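Local coordinates for CdnC (Chryseobacterium gregarium DSM 19109, PDB 7MGV), which probably uses ATP to install omega-ester (macrolactone) cross-links in a ribosomally made precursor peptide, as a graspetide-forming ATP-grasp ligase, at residues L25-T30 against V92-A97. Residues are numbered along the deposited sequence; the frame is centred on the assembly and turned at random.
Sequences LIITHT and VWYRRA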
loop_
_atom_site.group_PDB
_atom_site.type_symbol
_atom_site.label_atom_id
_atom_site.label_comp_id
_atom_site.label_asym_id
_atom_site.label_seq_id
_atom_site.Cartn_x
_atom_site.Cartn_y
_atom_site.Cartn_z
ATOM N N LEU A 25 -14.414 -11.362 -11.984
ATOM C CA LEU A 25 -14.746 -10.141 -11.266
ATOM C C LEU A 25 -13.939 -8.973 -11.818
ATOM O O LEU A 25 -12.722 -9.078 -11.997
ATOM C CB LEU A 25 -14.477 -10.312 -9.773
ATOM C CG LEU A 25 -14.897 -9.148 -8.876
ATOM C CD1 LEU A 25 -16.413 -9.036 -8.808
ATOM C CD2 LEU A 25 -14.302 -9.302 -7.485
ATOM N N ILE A 26 -14.616 -7.862 -12.095
ATOM C CA ILE A 26 -13.979 -6.649 -12.592
ATOM C C ILE A 26 -14.351 -5.497 -11.671
ATOM O O ILE A 26 -15.538 -5.240 -11.439
ATOM C CB ILE A 26 -14.390 -6.339 -14.043
ATOM C CG1 ILE A 26 -13.902 -7.442 -14.987
ATOM C CG2 ILE A 26 -13.840 -4.987 -14.470
ATOM C CD1 ILE A 26 -14.128 -7.134 -16.451
ATOM N N ILE A 27 -13.338 -4.807 -11.153
ATOM C CA ILE A 27 -13.526 -3.659 -10.275
ATOM C C ILE A 27 -13.358 -2.391 -11.102
ATOM O O ILE A 27 -12.312 -2.184 -11.730
ATOM C CB ILE A 27 -12.535 -3.684 -9.100
ATOM C CG1 ILE A 27 -12.487 -5.077 -8.470
ATOM C CG2 ILE A 27 -12.907 -2.631 -8.067
ATOM C CD1 ILE A 27 -13.749 -5.463 -7.733
ATOM N N THR A 28 -14.379 -1.541 -11.096
ATOM C CA THR A 28 -14.365 -0.290 -11.848
ATOM C C THR A 28 -15.173 0.744 -11.065
ATOM O O THR A 28 -15.459 0.559 -9.880
ATOM C CB THR A 28 -14.922 -0.495 -13.268
ATOM O OG1 THR A 28 -16.005 -1.433 -13.229
ATOM C CG2 THR A 28 -13.843 -0.995 -14.214
ATOM N N HIS A 29 -15.527 1.839 -11.734
ATOM C CA HIS A 29 -16.463 2.823 -11.213
ATOM C C HIS A 29 -17.506 3.110 -12.287
ATOM O O HIS A 29 -17.380 2.682 -13.437
ATOM C CB HIS A 29 -15.750 4.111 -10.773
ATOM C CG HIS A 29 -15.028 4.814 -11.878
ATOM N ND1 HIS A 29 -15.473 6.001 -12.422
ATOM C CD2 HIS A 29 -13.889 4.502 -12.540
ATOM C CE1 HIS A 29 -14.639 6.388 -13.369
ATOM N NE2 HIS A 29 -13.669 5.496 -13.463
ATOM N N THR A 30 -18.551 3.841 -11.895
ATOM C CA THR A 30 -19.694 4.033 -12.783
ATOM C C THR A 30 -19.335 4.835 -14.028
ATOM O O THR A 30 -19.892 4.583 -15.103
ATOM C CB THR A 30 -20.835 4.720 -12.034
ATOM O OG1 THR A 30 -20.362 5.946 -11.463
ATOM C CG2 THR A 30 -21.364 3.818 -10.932
ATOM N N VAL A 92 -9.781 -12.120 -11.012
ATOM C CA VAL A 92 -10.252 -10.780 -10.693
ATOM C C VAL A 92 -9.398 -9.785 -11.465
ATOM O O VAL A 92 -8.193 -9.993 -11.642
ATOM C CB VAL A 92 -10.206 -10.497 -9.174
ATOM C CG1 VAL A 92 -8.778 -10.567 -8.649
ATOM C CG2 VAL A 92 -10.832 -9.145 -8.857
ATOM N N TRP A 93 -10.027 -8.720 -11.953
ATOM C CA TRP A 93 -9.325 -7.611 -12.594
ATOM C C TRP A 93 -9.640 -6.355 -11.792
ATOM O O TRP A 93 -10.731 -5.788 -11.914
ATOM C CB TRP A 93 -9.727 -7.455 -14.057
ATOM C CG TRP A 93 -9.021 -6.318 -14.738
ATOM C CD1 TRP A 93 -7.824 -5.767 -14.382
ATOM C CD2 TRP A 93 -9.471 -5.589 -15.886
ATOM N NE1 TRP A 93 -7.500 -4.743 -15.237
ATOM C CE2 TRP A 93 -8.494 -4.613 -16.170
ATOM C CE3 TRP A 93 -10.604 -5.666 -16.704
ATOM C CZ2 TRP A 93 -8.614 -3.723 -17.236
ATOM C CZ3 TRP A 93 -10.721 -4.781 -17.760
ATOM C CH2 TRP A 93 -9.732 -3.822 -18.016
ATOM N N TYR A 94 -8.689 -5.925 -10.972
ATOM C CA TYR A 94 -8.853 -4.747 -10.127
ATOM C C TYR A 94 -8.212 -3.560 -10.836
ATOM O O TYR A 94 -6.991 -3.385 -10.803
ATOM C CB TYR A 94 -8.242 -4.979 -8.748
ATOM C CG TYR A 94 -8.180 -3.744 -7.874
ATOM C CD1 TYR A 94 -9.220 -2.824 -7.856
ATOM C CD2 TYR A 94 -7.079 -3.503 -7.063
ATOM C CE1 TYR A 94 -9.163 -1.696 -7.060
ATOM C CE2 TYR A 94 -7.013 -2.379 -6.264
ATOM C CZ TYR A 94 -8.057 -1.479 -6.265
ATOM O OH TYR A 94 -7.993 -0.360 -5.470
ATOM N N ARG A 95 -9.039 -2.751 -11.491
ATOM C CA ARG A 95 -8.607 -1.442 -11.954
ATOM C C ARG A 95 -8.610 -0.491 -10.766
ATOM O O ARG A 95 -9.627 -0.358 -10.077
ATOM C CB ARG A 95 -9.523 -0.935 -13.065
ATOM C CG ARG A 95 -9.832 -1.981 -14.126
ATOM C CD ARG A 95 -10.484 -1.361 -15.350
ATOM N NE ARG A 95 -10.060 0.020 -15.562
ATOM C CZ ARG A 95 -9.647 0.503 -16.729
ATOM N NH1 ARG A 95 -9.601 -0.283 -17.796
ATOM N NH2 ARG A 95 -9.280 1.772 -16.831
ATOM N N ARG A 96 -7.468 0.157 -10.521
ATOM C CA ARG A 96 -7.250 0.864 -9.263
ATOM C C ARG A 96 -8.359 1.870 -8.982
ATOM O O ARG A 96 -8.740 2.659 -9.850
ATOM C CB ARG A 96 -5.894 1.573 -9.276
ATOM C CG ARG A 96 -5.526 2.156 -7.920
ATOM C CD ARG A 96 -4.084 2.621 -7.855
ATOM N NE ARG A 96 -3.608 2.660 -6.475
ATOM C CZ ARG A 96 -2.401 3.077 -6.109
ATOM N NH1 ARG A 96 -1.539 3.501 -7.022
ATOM N NH2 ARG A 96 -2.058 3.075 -4.828
ATOM N N ALA A 97 -8.871 1.830 -7.755
ATOM C CA ALA A 97 -9.969 2.693 -7.355
ATOM C C ALA A 97 -9.450 4.048 -6.898
ATOM O O ALA A 97 -8.455 4.139 -6.174
ATOM C CB ALA A 97 -10.777 2.041 -6.233
#
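Ile-27 sets its branched side chain against the rim of the Tyr-94 ring: Ile-27 CB lies 3.6 Å from Tyr-94 CD1, near the ring plane, and CG2 touches the same edge. On that face of the sheet Leu-25 and Val-92 run alongside each other and point the same way, CD2 of Leu-25 meeting CG2 of Val-92 at 3.7 Å. The opposite face repeats the edge-on theme, with Ile-26 CD1 3.8 Å from CE3 of Trp-93 and close to the indole plane. These three pairs are the parallel register of strands 22-28 and 91-94, the two inner strands of the four-stranded parallel sheet of the MvdD-type pre-ATP-grasp domain. Trp-93 grips the partner strand from both of its backbone polar groups, its N bonding Leu-25 O at 2.7 Å and its O accepting Ile-27 N at 2.9 Å (173° at the hydrogen). Helix 110-130 covers the Tyr-94 side through Phe-125, Phe-127 and Leu-128, whereas helix 35-46 packs on Ile-26 and Trp-93. Beyond the strand end, Arg-95 turns CG away from its own carbonyl carbon (chi1 -46°), 3.6 Å above the Trp-93 indole plane and offset toward its rim, while Arg-95 CD reaches Thr-28 CG2 at 3.6 Å; its guanidinium salt-bridges Glu-320.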